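Local coordinates for rRNA adenine N-6-methyltransferase (PDB 6NVM), which dimethylates the N6 of a 23S rRNA adenine with S-adenosyl-L-methionine as methyl donor, lowering ribosomal affinity for macrolide, lincosamide and streptogramin B antibiotics, at residues M164-E169 and A214-R219. Sequence-based numbering, arbitrary orientation.
Sequences MVTQLE and AIMRLR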
loop_
_atom_site.group_PDB
_atom_site.type_symbol
_atom_site.label_atom_id
_atom_site.label_comp_id
_atom_site.label_asym_id
_atom_site.label_seq_id
_atom_site.Cartn_x
_atom_site.Cartn_y
_atom_site.Cartn_z
ATOM N N MET A 164 -3.438 -3.831 -4.970
ATOM C CA MET A 164 -2.259 -4.329 -5.658
ATOM C C MET A 164 -2.127 -5.829 -5.468
ATOM O O MET A 164 -2.358 -6.349 -4.372
ATOM C CB MET A 164 -0.990 -3.640 -5.142
ATOM C CG MET A 164 -0.881 -2.190 -5.548
ATOM S SD MET A 164 0.404 -1.324 -4.628
ATOM C CE MET A 164 -0.380 -1.150 -3.028
ATOM N N VAL A 165 -1.749 -6.511 -6.546
ATOM C CA VAL A 165 -1.317 -7.899 -6.498
ATOM C C VAL A 165 0.204 -7.872 -6.448
ATOM O O VAL A 165 0.850 -7.351 -7.368
ATOM C CB VAL A 165 -1.817 -8.694 -7.713
ATOM C CG1 VAL A 165 -1.323 -10.135 -7.648
ATOM C CG2 VAL A 165 -3.325 -8.640 -7.790
ATOM N N THR A 166 0.774 -8.401 -5.369
ATOM C CA THR A 166 2.217 -8.412 -5.153
ATOM C C THR A 166 2.657 -9.822 -4.783
ATOM O O THR A 166 1.840 -10.726 -4.608
ATOM C CB THR A 166 2.626 -7.429 -4.047
ATOM O OG1 THR A 166 2.192 -7.927 -2.771
ATOM C CG2 THR A 166 2.011 -6.057 -4.285
ATOM N N GLN A 167 3.965 -10.009 -4.643
ATOM C CA GLN A 167 4.450 -11.241 -4.043
ATOM C C GLN A 167 3.902 -11.364 -2.627
ATOM O O GLN A 167 3.646 -10.365 -1.946
ATOM C CB GLN A 167 5.979 -11.278 -4.029
ATOM C CG GLN A 167 6.596 -11.500 -5.398
ATOM C CD GLN A 167 8.083 -11.794 -5.331
ATOM O OE1 GLN A 167 8.715 -11.634 -4.285
ATOM N NE2 GLN A 167 8.648 -12.231 -6.449
ATOM N N LEU A 168 3.714 -12.608 -2.188
ATOM C CA LEU A 168 3.091 -12.861 -0.891
ATOM C C LEU A 168 3.895 -12.248 0.251
ATOM O O LEU A 168 3.335 -11.589 1.137
ATOM C CB LEU A 168 2.924 -14.367 -0.681
ATOM C CG LEU A 168 2.360 -14.814 0.670
ATOM C CD1 LEU A 168 0.978 -14.223 0.919
ATOM C CD2 LEU A 168 2.324 -16.339 0.748
ATOM N N GLU A 169 5.212 -12.467 0.265
ATOM C CA GLU A 169 6.000 -12.023 1.411
ATOM C C GLU A 169 6.035 -10.502 1.505
ATOM O O GLU A 169 5.996 -9.940 2.608
ATOM C CB GLU A 169 7.415 -12.598 1.334
ATOM C CG GLU A 169 7.506 -14.045 1.802
ATOM C CD GLU A 169 7.035 -14.224 3.239
ATOM O OE1 GLU A 169 7.140 -13.260 4.027
ATOM O OE2 GLU A 169 6.545 -15.322 3.577
ATOM N N ALA A 214 -0.286 -12.101 -3.492
ATOM C CA ALA A 214 -1.299 -11.682 -2.539
ATOM C C ALA A 214 -1.949 -10.414 -3.064
ATOM O O ALA A 214 -1.363 -9.682 -3.865
ATOM C CB ALA A 214 -0.698 -11.451 -1.148
ATOM N N ILE A 215 -3.175 -10.174 -2.615
ATOM C CA ILE A 215 -3.839 -8.892 -2.803
ATOM C C ILE A 215 -3.679 -8.102 -1.518
ATOM O O ILE A 215 -4.008 -8.596 -0.432
ATOM C CB ILE A 215 -5.326 -9.063 -3.154
ATOM C CG1 ILE A 215 -5.487 -9.919 -4.410
ATOM C CG2 ILE A 215 -5.973 -7.696 -3.357
ATOM C CD1 ILE A 215 -6.901 -10.391 -4.641
ATOM N N MET A 216 -3.170 -6.882 -1.637
ATOM C CA MET A 216 -3.089 -5.956 -0.519
ATOM C C MET A 216 -3.695 -4.629 -0.950
ATOM O O MET A 216 -3.751 -4.306 -2.140
ATOM C CB MET A 216 -1.637 -5.757 -0.046
ATOM C CG MET A 216 -0.709 -5.139 -1.078
ATOM S SD MET A 216 0.949 -4.811 -0.427
ATOM C CE MET A 216 0.595 -3.571 0.810
ATOM N N ARG A 217 -4.148 -3.857 0.033
ATOM C CA ARG A 217 -4.828 -2.598 -0.229
ATOM C C ARG A 217 -4.333 -1.523 0.725
ATOM O O ARG A 217 -4.160 -1.773 1.919
ATOM C CB ARG A 217 -6.349 -2.764 -0.093
ATOM C CG ARG A 217 -7.156 -1.487 -0.301
ATOM C CD ARG A 217 -8.656 -1.791 -0.318
ATOM N NE ARG A 217 -9.067 -2.511 0.886
ATOM C CZ ARG A 217 -10.242 -3.110 1.042
ATOM N NH1 ARG A 217 -11.143 -3.085 0.071
ATOM N NH2 ARG A 217 -10.516 -3.740 2.175
ATOM N N LEU A 218 -4.082 -0.339 0.177
ATOM C CA LEU A 218 -3.895 0.880 0.953
ATOM C C LEU A 218 -5.166 1.713 0.872
ATOM O O LEU A 218 -5.766 1.834 -0.197
ATOM C CB LEU A 218 -2.721 1.712 0.425
ATOM C CG LEU A 218 -1.378 1.027 0.211
ATOM C CD1 LEU A 218 -0.342 2.053 -0.240
ATOM C CD2 LEU A 218 -0.935 0.336 1.474
ATOM N N ARG A 219 -5.581 2.282 2.000
ATOM C CA ARG A 219 -6.680 3.239 2.030
ATOM C C ARG A 219 -6.162 4.519 2.663
ATOM O O ARG A 219 -5.681 4.496 3.800
ATOM C CB ARG A 219 -7.887 2.710 2.815
ATOM C CG ARG A 219 -8.312 1.293 2.436
ATOM C CD ARG A 219 -9.571 0.847 3.182
ATOM N NE ARG A 219 -10.746 1.562 2.696
ATOM C CZ ARG A 219 -11.259 2.653 3.253
ATOM N NH1 ARG A 219 -10.723 3.171 4.352
ATOM N NH2 ARG A 219 -12.319 3.230 2.705
#
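Met164 and Met216 sit opposite each other on neighbouring strands as an antiparallel hydrogen-bonded pair, their amides and carbonyls exchanging two bonds: Met164 N reaches Met216 O at 2.9 Å with an N-H...O angle of 163°, and Met216 N returns an equally short bond to Met164 O. Thr166 and Ala214 form the next such pair. Here Thr166 N to Ala214 O is fairly straight, whereas Ala214 N to Thr166 O, 2.8 Å long, is bent to 137°, at the point where the strand gives way to helix 168-175. Between the two pairs, Val165 and Ile215 make a non-hydrogen-bonded pair; the two strands come closer here, with Val165 CA 3.2 Å from Ala214 O in a CA-H...O contact.

Side chains of Met164, Thr166, Ala214 and Met216 share one face of the sheet. In one of its two conformers the Met164 chain bends at its last torsion (chi3 -74°), with CE 4.0 Å from Leu218 CG, a contact that is therefore less certain. Met216 crosses Thr166 at about a right angle, its SD 4.1 Å from Thr166 OG1, while that hydroxyl donates to Gln167 O. Ala214 is covered as extensively as Met164, largely through its backbone; its CB adds a contact to Leu168 CD1 at 3.8 Å, in the first turn of the helix.

The pairing joins the fifth and seventh strands of the 3-2-1-4-5-7-6 sheet, the order characteristic of class I SAM-dependent methyltransferases, with antiparallel strand 213-220 inserted between 159-167 and 192-200. Helices 146-155 and 168-175 pack over the methionine face; helix 56-65 covers Val165 and Ile215 on the other, where Val165 also approaches Ala140 and Leu53, predicted S-adenosyl-L-methionine-binding residues.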